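Local coordinates for SCARECROW-LIKE protein 7 (Oryza sativa Japonica Group, PDB 5HYZ) that binds DNA in vitro through its GRAS domain and probably acts as a transcription factor in plant development and abiotic stress resistance, at residues A[345-350]-A[361-366]; A[87-92]-A[367-372]. One frame throughout, in Å; residues are numbered along the deposited sequence.

Contact 1. Residues A[345-350]-A[361-366]; sequences SKYKYS and LAWEKR
The indole of Trp363 meets Lys348 with a face and Tyr349 with an edge. One face of its six-membered ring takes Lys348 CB, 3.7 Å from the ring centroid in a CH-pi contact. Its CE3 edge meets a face of the Tyr349 phenol in a T-shaped pair, planes at 78° and CE3 3.6 Å from Tyr349 CE1. Lys348 CG lies 3.6 Å from Trp363 CZ2; a bend at chi2 (-56°) then sets the direction of CD. Lys348 NZ donates a hydrogen bond to Ser345 O (2.8 Å), in the plane of that carbonyl. The backbones are antiparallel: Ser350 and Ala362 exchange both N-H...O=C bonds, Ala362 N to Ser350 O being the shorter at 2.8 Å. Where the strands part, Lys348 O accepts from Glu364 N (2.9 Å) and from a water that also binds Ser350 OG and Lys365 N, at the start of the type I' turn Trp363-Arg366. Trp363 NE1 is hydrogen-bonded to Glu267 OE1 on helix 251-272. The chemistry is thus divided: backbone bonds and water hold the open end of hairpin 349-363, while the buried indole, its polar N-H paired, anchors it to that helix.

Contact 2. Residues A[87-92]-A[367-372]; sequences CPYSKF and PLLTVS
Tyr89 sets its phenol against Leu368, whose CD1 approaches the hydroxyl end of the ring obliquely, 3.5 Å from Tyr89 OH and 3.9 Å from Tyr89 CE1. Its hydroxyl is hydrogen-bonded to Ser268 OG on helix 251-272, so this buried polar atom has a partner although its neighbour across the contact is a methyl group. At the other end of the same residue, Leu369, its CG anti to the backbone N (chi1 -158°), brings CD1 to the first turn of the helix, 3.4 Å from Tyr89 O and 3.7 Å from Tyr89 CB. One turn on, the Phe92 ring presents CE2 to the strand, 3.4 Å from Leu369 O and 3.9 Å from Val371 CG2; Phe92 and Val371 run past one another in opposite senses. The contacts are van der Waals ones, in which methyls and ring carbons also touch backbone carbonyl oxygens and the Tyr89 hydroxyl. A classic beta bulge places Leu368 and Leu369 together opposite Leu361, and both direct CB toward the helix. Helix 89-104 begins just after Pro88, its N-cap, and its first turn packs on the chain where 367-372 bends at Leu369. Around this buried site, helix 332-339 packs on Phe92, helix 251-272 covers Tyr89 and Leu368, and strands 236-242 and 358-363 flank strand 366-374, tying the VHIID and SAW regions together deep in the GRAS domain.

How the contacts relate
Contacts 1 and 2 have centres 11 Å apart and share the sheet at strands 358-363 and 366-374, which follow each other in the chain. Leu361 joins them: its O lies 2.7 Å from Leu368 N and its N 2.9 Å from Leu369 O, both probable backbone hydrogen bonds, while its CD2 packs 3.6 Å from Tyr89 CD1. Tyr349 makes a second bridge, with OH 3.3 Å from Pro88 CD. Contact 1 is local and partly buried, nested along the chain inside the long loop that contact 2 closes. Ser268 of helix 251-272 also touches Tyr349 and Trp363, so one helix borders both contacts.

Contact 1. Residues A[345-350]-A[361-366]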
loop_
_atom_site.group_PDB
_atom_site.type_symbol
_atom_site.label_atom_id
_atom_site.label_comp_id
_atom_site.label_asym_id
_atom_site.label_seq_id
_atom_site.Cartn_x
_atom_site.Cartn_y
_atom_site.Cartn_z
ATOM N N SER A 345 -4.469 -9.417 -12.326
ATOM C CA SER A 345 -5.346 -10.552 -12.577
ATOM C C SER A 345 -4.846 -11.875 -11.994
ATOM O O SER A 345 -5.656 -12.787 -11.746
ATOM C CB SER A 345 -5.583 -10.717 -14.107
ATOM O OG SER A 345 -4.470 -11.343 -14.762
ATOM N N LYS A 346 -3.537 -12.029 -11.773
ATOM C CA LYS A 346 -3.073 -13.309 -11.236
ATOM C C LYS A 346 -3.444 -13.480 -9.757
ATOM O O LYS A 346 -3.448 -14.605 -9.243
ATOM C CB LYS A 346 -1.567 -13.485 -11.423
ATOM C CG LYS A 346 -0.697 -12.454 -10.738
ATOM C CD LYS A 346 0.765 -12.567 -11.240
ATOM C CE LYS A 346 1.776 -11.880 -10.319
ATOM N NZ LYS A 346 1.756 -10.391 -10.472
ATOM N N TYR A 347 -3.773 -12.384 -9.082
ATOM C CA TYR A 347 -4.237 -12.494 -7.685
ATOM C C TYR A 347 -5.699 -12.886 -7.641
ATOM O O TYR A 347 -6.453 -12.573 -8.550
ATOM C CB TYR A 347 -4.006 -11.183 -6.943
ATOM C CG TYR A 347 -2.547 -10.873 -6.717
ATOM C CD1 TYR A 347 -1.886 -11.385 -5.625
ATOM C CD2 TYR A 347 -1.836 -10.050 -7.593
ATOM C CE1 TYR A 347 -0.537 -11.078 -5.397
ATOM C CE2 TYR A 347 -0.492 -9.752 -7.384
ATOM C CZ TYR A 347 0.137 -10.262 -6.274
ATOM O OH TYR A 347 1.451 -9.978 -6.004
ATOM N N LYS A 348 -6.114 -13.599 -6.600
ATOM C CA LYS A 348 -7.454 -14.147 -6.561
ATOM C C LYS A 348 -8.190 -13.656 -5.312
ATOM O O LYS A 348 -8.977 -14.380 -4.747
ATOM C CB LYS A 348 -7.426 -15.687 -6.542
ATOM C CG LYS A 348 -6.531 -16.291 -7.662
ATOM C CD LYS A 348 -6.990 -15.795 -8.994
ATOM C CE LYS A 348 -6.119 -16.357 -10.138
ATOM N NZ LYS A 348 -6.176 -15.548 -11.423
ATOM N N TYR A 349 -7.921 -12.413 -4.900
ATOM C CA TYR A 349 -8.640 -11.858 -3.747
ATOM C C TYR A 349 -10.014 -11.373 -4.080
ATOM O O TYR A 349 -10.248 -10.807 -5.166
ATOM C CB TYR A 349 -7.839 -10.698 -3.143
ATOM C CG TYR A 349 -6.535 -11.140 -2.543
ATOM C CD1 TYR A 349 -6.487 -11.982 -1.397
ATOM C CD2 TYR A 349 -5.341 -10.709 -3.091
ATOM C CE1 TYR A 349 -5.273 -12.351 -0.837
ATOM C CE2 TYR A 349 -4.135 -11.086 -2.535
ATOM C CZ TYR A 349 -4.114 -11.942 -1.416
ATOM O OH TYR A 349 -2.887 -12.298 -0.889
ATOM N N SER A 350 -10.950 -11.587 -3.172
ATOM C CA SER A 350 -12.283 -10.982 -3.299
ATOM C C SER A 350 -12.873 -10.810 -1.936
ATOM O O SER A 350 -12.289 -11.287 -0.969
ATOM C CB SER A 350 -13.254 -11.858 -4.149
ATOM O OG SER A 350 -13.621 -13.033 -3.456
ATOM N N LEU A 361 -12.119 -11.342 3.732
ATOM C CA LEU A 361 -11.227 -11.306 2.594
ATOM C C LEU A 361 -10.972 -12.757 2.247
ATOM O O LEU A 361 -10.602 -13.565 3.104
ATOM C CB LEU A 361 -9.940 -10.573 2.926
ATOM C CG LEU A 361 -8.786 -10.641 1.948
ATOM C CD1 LEU A 361 -9.272 -9.952 0.650
ATOM C CD2 LEU A 361 -7.529 -9.950 2.506
ATOM N N ALA A 362 -11.259 -13.074 0.976
ATOM C CA ALA A 362 -11.172 -14.431 0.460
ATOM C C ALA A 362 -10.124 -14.628 -0.619
ATOM O O ALA A 362 -9.758 -13.687 -1.321
ATOM C CB ALA A 362 -12.575 -14.828 -0.091
ATOM N N TRP A 363 -9.638 -15.868 -0.740
ATOM C CA TRP A 363 -8.745 -16.258 -1.834
ATOM C C TRP A 363 -9.462 -17.335 -2.651
ATOM O O TRP A 363 -9.886 -18.335 -2.072
ATOM C CB TRP A 363 -7.402 -16.803 -1.304
ATOM C CG TRP A 363 -6.515 -17.246 -2.435
ATOM C CD1 TRP A 363 -6.415 -18.528 -2.930
ATOM C CD2 TRP A 363 -5.605 -16.435 -3.224
ATOM N NE1 TRP A 363 -5.504 -18.561 -3.960
ATOM C CE2 TRP A 363 -4.981 -17.304 -4.158
ATOM C CE3 TRP A 363 -5.226 -15.082 -3.207
ATOM C CZ2 TRP A 363 -4.037 -16.852 -5.079
ATOM C CZ3 TRP A 363 -4.299 -14.641 -4.108
ATOM C CH2 TRP A 363 -3.708 -15.522 -5.040
ATOM N N GLU A 364 -9.642 -17.091 -3.961
ATOM C CA GLU A 364 -10.422 -18.045 -4.798
ATOM C C GLU A 364 -11.757 -18.402 -4.139
ATOM O O GLU A 364 -12.134 -19.570 -4.040
ATOM C CB GLU A 364 -9.594 -19.315 -5.073
ATOM C CG GLU A 364 -9.809 -19.870 -6.483
ATOM C CD GLU A 364 -8.587 -20.640 -6.953
ATOM O OE1 GLU A 364 -7.885 -20.145 -7.868
ATOM O OE2 GLU A 364 -8.311 -21.720 -6.374
ATOM N N LYS A 365 -12.427 -17.364 -3.659
ATOM C CA LYS A 365 -13.737 -17.408 -3.020
ATOM C C LYS A 365 -13.817 -18.134 -1.683
ATOM O O LYS A 365 -14.907 -18.267 -1.142
ATOM C CB LYS A 365 -14.750 -18.000 -4.004
ATOM C CG LYS A 365 -14.727 -17.171 -5.301
ATOM C CD LYS A 365 -16.083 -17.184 -6.040
ATOM C CE LYS A 365 -15.934 -16.541 -7.438
ATOM N NZ LYS A 365 -15.282 -15.176 -7.366
ATOM N N ARG A 366 -12.681 -18.482 -1.114
ATOM C CA ARG A 366 -12.614 -19.089 0.207
ATOM C C ARG A 366 -12.234 -18.004 1.238
ATOM O O ARG A 366 -11.142 -17.487 1.167
ATOM C CB ARG A 366 -11.576 -20.230 0.181
ATOM C CG ARG A 366 -10.764 -20.650 1.465
ATOM C CD ARG A 366 -11.568 -20.707 2.729
ATOM N NE ARG A 366 -11.028 -21.532 3.815
ATOM C CZ ARG A 366 -11.511 -21.423 5.052
ATOM N NH1 ARG A 366 -12.466 -20.508 5.282
ATOM N NH2 ARG A 366 -11.076 -22.187 6.052
HETATM O O HOH W 1 -11.757 -14.699 -4.248
#

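Contact 2. Residues A[87-92]-A[367-372]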
loop_
_atom_site.group_PDB
_atom_site.type_symbol
_atom_site.label_atom_id
_atom_site.label_comp_id
_atom_site.label_asym_id
_atom_site.label_seq_id
_atom_site.Cartn_x
_atom_site.Cartn_y
_atom_site.Cartn_z
ATOM N N CYS A 87 0.931 -9.410 1.084
ATOM C CA CYS A 87 -0.484 -9.741 1.075
ATOM C C CYS A 87 -1.278 -8.610 1.732
ATOM O O CYS A 87 -0.727 -7.863 2.539
ATOM C CB CYS A 87 -0.727 -11.026 1.852
ATOM S SG CYS A 87 0.182 -12.476 1.164
ATOM N N PRO A 88 -2.557 -8.505 1.415
ATOM C CA PRO A 88 -3.386 -7.407 1.936
ATOM C C PRO A 88 -4.124 -7.726 3.239
ATOM O O PRO A 88 -4.957 -6.891 3.681
ATOM C CB PRO A 88 -4.399 -7.191 0.818
ATOM C CG PRO A 88 -4.594 -8.563 0.240
ATOM C CD PRO A 88 -3.225 -9.216 0.301
ATOM N N TYR A 89 -3.834 -8.881 3.849
ATOM C CA TYR A 89 -4.552 -9.327 5.052
ATOM C C TYR A 89 -4.604 -8.300 6.180
ATOM O O TYR A 89 -5.715 -7.934 6.624
ATOM C CB TYR A 89 -3.944 -10.655 5.579
ATOM C CG TYR A 89 -3.964 -11.769 4.519
ATOM C CD1 TYR A 89 -5.154 -12.199 3.968
ATOM C CD2 TYR A 89 -2.786 -12.369 4.084
ATOM C CE1 TYR A 89 -5.185 -13.191 2.967
ATOM C CE2 TYR A 89 -2.803 -13.379 3.095
ATOM C CZ TYR A 89 -3.989 -13.776 2.552
ATOM O OH TYR A 89 -4.041 -14.776 1.585
ATOM N N SER A 90 -3.456 -7.810 6.648
ATOM C CA SER A 90 -3.500 -6.919 7.792
ATOM C C SER A 90 -4.100 -5.564 7.416
ATOM O O SER A 90 -4.827 -4.966 8.205
ATOM C CB SER A 90 -2.094 -6.740 8.446
ATOM O OG SER A 90 -1.214 -6.059 7.546
ATOM N N LYS A 91 -3.854 -5.078 6.206
ATOM C CA LYS A 91 -4.395 -3.807 5.846
ATOM C C LYS A 91 -5.919 -3.902 5.753
ATOM O O LYS A 91 -6.642 -2.993 6.180
ATOM C CB LYS A 91 -3.775 -3.302 4.505
ATOM C CG LYS A 91 -4.125 -1.832 4.225
ATOM C CD LYS A 91 -3.102 -1.107 3.334
ATOM C CE LYS A 91 -3.380 0.416 3.245
ATOM N NZ LYS A 91 -3.289 0.985 1.835
ATOM N N PHE A 92 -6.401 -4.992 5.146
ATOM C CA PHE A 92 -7.847 -5.221 5.070
ATOM C C PHE A 92 -8.484 -5.164 6.448
ATOM O O PHE A 92 -9.484 -4.510 6.735
ATOM C CB PHE A 92 -8.114 -6.592 4.485
ATOM C CG PHE A 92 -9.548 -7.041 4.682
ATOM C CD1 PHE A 92 -10.584 -6.466 3.945
ATOM C CD2 PHE A 92 -9.834 -8.032 5.596
ATOM C CE1 PHE A 92 -11.900 -6.873 4.156
ATOM C CE2 PHE A 92 -11.183 -8.432 5.821
ATOM C CZ PHE A 92 -12.183 -7.854 5.106
ATOM N N PRO A 367 -13.127 -17.710 2.164
ATOM C CA PRO A 367 -12.911 -16.666 3.184
ATOM C C PRO A 367 -11.677 -17.006 4.003
ATOM O O PRO A 367 -11.581 -18.161 4.433
ATOM C CB PRO A 367 -14.186 -16.744 4.051
ATOM C CG PRO A 367 -15.195 -17.419 3.206
ATOM C CD PRO A 367 -14.487 -18.280 2.222
ATOM N N LEU A 368 -10.772 -16.051 4.238
ATOM C CA LEU A 368 -9.577 -16.330 5.011
ATOM C C LEU A 368 -9.472 -15.476 6.251
ATOM O O LEU A 368 -9.005 -15.962 7.303
ATOM C CB LEU A 368 -8.314 -16.097 4.191
ATOM C CG LEU A 368 -8.105 -17.040 3.012
ATOM C CD1 LEU A 368 -6.785 -16.738 2.350
ATOM C CD2 LEU A 368 -8.187 -18.546 3.447
ATOM N N LEU A 369 -9.871 -14.214 6.125
ATOM C CA LEU A 369 -9.677 -13.253 7.297
ATOM C C LEU A 369 -10.967 -12.477 7.418
ATOM O O LEU A 369 -11.382 -11.808 6.461
ATOM C CB LEU A 369 -8.512 -12.291 7.050
ATOM C CG LEU A 369 -7.932 -11.679 8.341
ATOM C CD1 LEU A 369 -6.686 -10.917 7.977
ATOM C CD2 LEU A 369 -8.874 -10.730 8.985
ATOM N N THR A 370 -11.639 -12.577 8.549
ATOM C CA THR A 370 -12.978 -12.016 8.708
ATOM C C THR A 370 -13.016 -10.889 9.729
ATOM O O THR A 370 -12.434 -11.015 10.814
ATOM C CB THR A 370 -13.899 -13.159 9.121
ATOM O OG1 THR A 370 -13.735 -14.183 8.116
ATOM C CG2 THR A 370 -15.329 -12.755 9.212
ATOM N N VAL A 371 -13.738 -9.818 9.424
ATOM C CA VAL A 371 -13.816 -8.678 10.325
ATOM C C VAL A 371 -15.278 -8.461 10.657
ATOM O O VAL A 371 -16.163 -8.643 9.801
ATOM C CB VAL A 371 -13.228 -7.405 9.674
ATOM C CG1 VAL A 371 -13.472 -6.159 10.586
ATOM C CG2 VAL A 371 -11.672 -7.584 9.576
ATOM N N SER A 372 -15.569 -8.091 11.902
ATOM C CA SER A 372 -16.943 -7.794 12.321
ATOM C C SER A 372 -16.924 -6.765 13.444
ATOM O O SER A 372 -15.882 -6.545 14.081
ATOM C CB SER A 372 -17.673 -9.068 12.804
ATOM O OG SER A 372 -16.865 -9.759 13.743
#